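Local coordinates for protein acetone carboxylase alpha subunit (Xanthobacter autotrophicus Py2, PDB 5M45) that belongs, as the alpha subunit of a multisubunit enzyme, to the hydantoinase B/oxoprolinase family and carries a manganese site in a six-chain assembly, at residues 320-325 with 330-335; 361-366 with 413-418. All blocks are in the same frame, centred on the assembly; numbering follows the deposited sequence.

Contact 1: residues 320-325 with 330-335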
# COMPACT_ATOMS: atom_id res chain seq x y z
N CYS A 320 -12.75 26.18 20.44
CA CYS A 320 -12.07 27.24 19.73
C CYS A 320 -12.27 28.59 20.43
O CYS A 320 -13.42 28.98 20.73
CB CYS A 320 -12.58 27.37 18.29
SG CYS A 320 -11.74 28.72 17.39
N GLU A 321 -11.14 29.25 20.73
CA GLU A 321 -11.12 30.65 21.15
C GLU A 321 -10.76 31.49 19.91
O GLU A 321 -9.62 31.39 19.38
CB GLU A 321 -10.11 30.88 22.29
CG GLU A 321 -10.10 32.33 22.79
CD GLU A 321 -9.15 32.58 23.96
OE1 GLU A 321 -9.15 33.76 24.39
OE2 GLU A 321 -8.37 31.69 24.41
N MET A 322 -11.71 32.29 19.47
CA MET A 322 -11.58 33.10 18.24
C MET A 322 -11.42 34.59 18.67
O MET A 322 -12.27 35.10 19.37
CB MET A 322 -12.81 32.91 17.32
CG MET A 322 -12.93 33.84 16.09
SD MET A 322 -14.62 33.83 15.37
CE MET A 322 -14.71 32.09 14.80
N THR A 323 -10.34 35.24 18.25
CA THR A 323 -10.06 36.65 18.57
C THR A 323 -10.02 37.50 17.29
O THR A 323 -9.21 37.21 16.41
CB THR A 323 -8.70 36.79 19.31
OG1 THR A 323 -8.71 35.95 20.45
CG2 THR A 323 -8.48 38.24 19.81
N ILE A 324 -10.89 38.51 17.18
CA ILE A 324 -10.85 39.48 16.07
C ILE A 324 -10.26 40.75 16.67
O ILE A 324 -10.77 41.27 17.67
CB ILE A 324 -12.27 39.70 15.49
CG1 ILE A 324 -12.80 38.39 14.89
CG2 ILE A 324 -12.26 40.78 14.39
CD1 ILE A 324 -14.21 38.44 14.35
N ARG A 325 -9.16 41.22 16.07
CA ARG A 325 -8.43 42.42 16.53
C ARG A 325 -8.86 43.72 15.84
O ARG A 325 -9.40 43.70 14.75
CB ARG A 325 -6.91 42.23 16.31
CG ARG A 325 -6.33 40.99 16.97
CD ARG A 325 -4.86 41.18 17.34
NE ARG A 325 -4.24 39.93 17.80
CZ ARG A 325 -3.76 38.97 17.02
NH1 ARG A 325 -3.74 39.07 15.69
NH2 ARG A 325 -3.28 37.87 17.60
N TRP A 330 -7.06 38.26 12.63
CA TRP A 330 -7.81 37.36 13.52
C TRP A 330 -7.05 36.06 13.81
O TRP A 330 -6.07 35.73 13.14
CB TRP A 330 -9.25 37.13 13.03
CG TRP A 330 -9.46 36.27 11.85
CD1 TRP A 330 -8.68 36.21 10.73
CD2 TRP A 330 -10.54 35.37 11.63
NE1 TRP A 330 -9.20 35.29 9.85
CE2 TRP A 330 -10.34 34.77 10.37
CE3 TRP A 330 -11.67 34.99 12.38
CZ2 TRP A 330 -11.22 33.83 9.85
CZ3 TRP A 330 -12.54 34.04 11.88
CH2 TRP A 330 -12.32 33.47 10.60
N ARG A 331 -7.47 35.38 14.89
CA ARG A 331 -6.73 34.28 15.46
C ARG A 331 -7.69 33.20 15.94
O ARG A 331 -8.71 33.50 16.57
CB ARG A 331 -5.83 34.78 16.61
CG ARG A 331 -4.99 33.73 17.30
CD ARG A 331 -4.21 34.39 18.46
NE ARG A 331 -3.35 33.44 19.16
CZ ARG A 331 -2.16 33.02 18.73
NH1 ARG A 331 -1.64 33.49 17.60
NH2 ARG A 331 -1.50 32.12 19.44
N LEU A 332 -7.35 31.94 15.63
CA LEU A 332 -8.13 30.79 16.07
C LEU A 332 -7.24 29.81 16.82
O LEU A 332 -6.29 29.28 16.24
CB LEU A 332 -8.80 30.12 14.89
CG LEU A 332 -9.77 31.08 14.19
CD1 LEU A 332 -9.16 31.65 12.94
CD2 LEU A 332 -11.09 30.40 13.83
N ASP A 333 -7.56 29.56 18.10
CA ASP A 333 -6.74 28.76 19.02
C ASP A 333 -7.57 27.57 19.49
O ASP A 333 -8.65 27.76 20.08
CB ASP A 333 -6.30 29.67 20.18
CG ASP A 333 -5.32 28.98 21.17
OD1 ASP A 333 -5.17 27.75 21.18
OD2 ASP A 333 -4.67 29.71 21.96
N PHE A 334 -7.06 26.36 19.25
CA PHE A 334 -7.76 25.09 19.56
C PHE A 334 -7.21 24.34 20.80
O PHE A 334 -7.43 23.14 20.94
CB PHE A 334 -7.82 24.22 18.30
CG PHE A 334 -8.66 24.85 17.20
CD1 PHE A 334 -8.10 25.80 16.33
CD2 PHE A 334 -10.02 24.59 17.09
CE1 PHE A 334 -8.89 26.42 15.35
CE2 PHE A 334 -10.80 25.21 16.13
CZ PHE A 334 -10.24 26.12 15.26
N GLU A 335 -6.53 25.06 21.70
CA GLU A 335 -6.18 24.57 23.03
C GLU A 335 -7.35 23.87 23.69
O GLU A 335 -8.44 24.44 23.76
CB GLU A 335 -5.77 25.75 23.93
CG GLU A 335 -5.48 25.43 25.44
CD GLU A 335 -4.04 24.97 25.68
OE1 GLU A 335 -3.63 24.61 26.81
OE2 GLU A 335 -3.27 24.98 24.72
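Residues 320-324 and 330-333 run antiparallel as the two arms of a beta hairpin, their axes 4.7 Å apart at an angle of 171°. Glu321 and Asp333, like Thr323 and Arg331, form hydrogen-bonded pairs, each closed by two N-H...O bonds; that from Thr323 N to Arg331 O spans 2.9 Å. Met322-Leu332 and Ile324-Trp330 are the non-hydrogen-bonded pairs and put their side chains on one face, under helices 257-282 and 401-422. There Met322 SD meets the indole at its edge, 4.1 Å from Trp330 CZ3, in a Met-aromatic contact. Leu332 CD1 lies over the centre of the same ring, while Leu332 CD2 reaches Met322 CE at 4.1 Å. Cys320, its SG turned away from the backbone N (chi1 179°), brings the sulfur obliquely to the Phe334 ring, 3.7 Å from Phe334 CZ. The other face, with Glu321, Thr323, Arg331 and Asp333, is polar, and Arg325 NH2 reaches over to within 3.7 Å of Arg331 CD. Arg325 NH1 is hydrogen-bonded to Thr329 OG1, while Arg325 NH2 and Arg331 NH1 both form salt bridges with Glu379 OE2. Asp333 OD1 accepts from Glu335 N at 3.1 Å, an Asx turn, and OD2 pairs with Arg727. The hairpin is thus two-sided: sulfur, aliphatic and aromatic groups face the interior, while Glu379, shared by both arginines, and Glu775, which also binds Arg331, probably offset their charges.

Contact 2: residues 361-366 with 413-418; sequences TQTLIP and RGLSRS
Leu415 O is gripped twice from Ser418: the hydroxyl OG donates to it over 2.7 Å, in the carbonyl plane and on a lone pair, and Ser418 N adds a weak bond of 3.1 Å. The buried serine hydroxyl thus bonds back to the carbonyl three residues earlier in the last turns of helix 401-422, within the hydantoinase B/oxoprolinase region, where the helix packs against the irregular loop that follows helix 349-361. The contact itself is apolar and small, with 100 Å² buried, and no hydrogen bond crosses between the two segments. Leu415 points toward the loop, and one methyl, CD1, does all the touching. Thr363 directs its CB at the helix. Its OG1 stands anti to the backbone N (chi1 -175°), which turns CG2 between the backbone N and the carbonyl carbon and brings it 4.1 Å from Leu415 CD1. The branches of the threonine therefore divide the work: the methyl faces the leucine, and OG1 is hydrogen-bonded to Tyr419 OH one turn further along the same helix. Leu364 also packs on Tyr419, and on Leu275 of helix 257-282, and so touches both helices beside the loop; Trp412 packs on Thr363 from the preceding turn of helix 401-422. The Leu364 and Leu415 side chains approach at a slant and meet through their CD1 methyls, 4.2 Å apart.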
# COMPACT_ATOMS: atom_id res chain seq x y z
N THR A 361 -14.35 31.47 2.37
CA THR A 361 -14.78 31.71 0.99
C THR A 361 -16.32 31.74 0.81
O THR A 361 -16.78 32.30 -0.18
CB THR A 361 -14.21 30.71 -0.06
OG1 THR A 361 -14.88 29.43 0.03
CG2 THR A 361 -12.67 30.58 0.04
N GLN A 362 -17.06 31.11 1.72
CA GLN A 362 -18.52 31.04 1.65
C GLN A 362 -19.26 32.17 2.39
O GLN A 362 -20.50 32.27 2.28
CB GLN A 362 -19.04 29.68 2.14
CG GLN A 362 -18.51 28.52 1.31
CD GLN A 362 -18.86 27.16 1.84
OE1 GLN A 362 -19.82 26.96 2.60
NE2 GLN A 362 -18.06 26.17 1.44
N THR A 363 -18.52 33.00 3.14
CA THR A 363 -19.14 34.03 4.00
C THR A 363 -18.37 35.38 4.03
O THR A 363 -18.97 36.46 3.75
CB THR A 363 -19.45 33.45 5.43
OG1 THR A 363 -20.15 34.42 6.22
CG2 THR A 363 -18.17 32.99 6.20
N LEU A 364 -17.07 35.37 4.32
CA LEU A 364 -16.27 36.62 4.45
C LEU A 364 -15.77 37.15 3.11
O LEU A 364 -15.93 38.34 2.82
CB LEU A 364 -15.05 36.42 5.37
CG LEU A 364 -15.31 36.52 6.87
CD1 LEU A 364 -14.09 36.07 7.63
CD2 LEU A 364 -15.67 37.93 7.28
N ILE A 365 -15.18 36.27 2.30
CA ILE A 365 -14.49 36.68 1.05
C ILE A 365 -15.04 36.17 -0.31
O ILE A 365 -14.29 36.15 -1.28
CB ILE A 365 -12.97 36.35 1.15
CG1 ILE A 365 -12.72 34.83 1.23
CG2 ILE A 365 -12.30 37.08 2.33
CD1 ILE A 365 -11.24 34.47 1.17
N PRO A 366 -16.33 35.81 -0.42
CA PRO A 366 -16.78 35.29 -1.75
C PRO A 366 -16.59 36.24 -2.95
O PRO A 366 -16.47 35.76 -4.08
CB PRO A 366 -18.27 34.96 -1.54
CG PRO A 366 -18.69 35.75 -0.34
CD PRO A 366 -17.45 35.91 0.53
N ARG A 413 -20.98 29.90 13.93
CA ARG A 413 -21.72 30.51 15.02
C ARG A 413 -21.01 31.74 15.59
O ARG A 413 -21.64 32.79 15.84
CB ARG A 413 -22.03 29.50 16.14
CG ARG A 413 -22.90 28.34 15.68
CD ARG A 413 -23.60 27.60 16.85
NE ARG A 413 -22.65 27.12 17.85
CZ ARG A 413 -21.95 25.98 17.78
NH1 ARG A 413 -22.05 25.12 16.75
NH2 ARG A 413 -21.11 25.67 18.79
N GLY A 414 -19.70 31.63 15.80
CA GLY A 414 -18.95 32.79 16.28
C GLY A 414 -18.99 33.97 15.33
O GLY A 414 -19.29 35.10 15.74
N LEU A 415 -18.67 33.71 14.06
CA LEU A 415 -18.77 34.78 13.05
C LEU A 415 -20.17 35.36 12.95
O LEU A 415 -20.31 36.58 12.79
CB LEU A 415 -18.30 34.31 11.65
CG LEU A 415 -16.81 34.30 11.33
CD1 LEU A 415 -16.57 33.64 9.96
CD2 LEU A 415 -16.27 35.71 11.30
N SER A 416 -21.19 34.52 13.04
CA SER A 416 -22.57 35.02 13.00
C SER A 416 -22.95 35.93 14.16
O SER A 416 -23.79 36.81 13.98
CB SER A 416 -23.57 33.85 12.86
OG SER A 416 -23.38 33.18 11.61
N ARG A 417 -22.33 35.78 15.32
CA ARG A 417 -22.59 36.73 16.42
C ARG A 417 -22.12 38.13 16.06
O ARG A 417 -22.76 39.11 16.42
CB ARG A 417 -21.97 36.29 17.76
CG ARG A 417 -22.61 35.05 18.35
CD ARG A 417 -21.99 34.67 19.68
NE ARG A 417 -22.44 33.33 20.00
CZ ARG A 417 -23.64 33.00 20.46
NH1 ARG A 417 -24.55 33.95 20.71
NH2 ARG A 417 -23.92 31.71 20.68
N SER A 418 -20.98 38.23 15.34
CA SER A 418 -20.46 39.54 14.86
C SER A 418 -21.43 40.16 13.84
O SER A 418 -21.80 41.33 13.96
CB SER A 418 -19.02 39.41 14.29
OG SER A 418 -18.94 38.94 12.95

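Both contacts are buried and adjoin each other, their centres about 14 Å apart. Contact 1 holds together two neighbouring strands of a mixed sheet through backbone bonds, with apolar side chains on one face and polar ones on the other, whose charged ends pair with residues outside the hairpin; contact 2 joins a loop to a helix by methyl packing alone and covers far less surface. Leu415 connects them: its CD1 serves contact 2, while CD2 lies 4.1 Å from Trp330 CZ3. Leu364 CD1 approaches the same indole, 4.3 Å from Trp330 CZ2. Trp330, on the sheet, thus packs against both helix 401-422 and the loop in the interior, while the polar face of contact 1 is partly exposed.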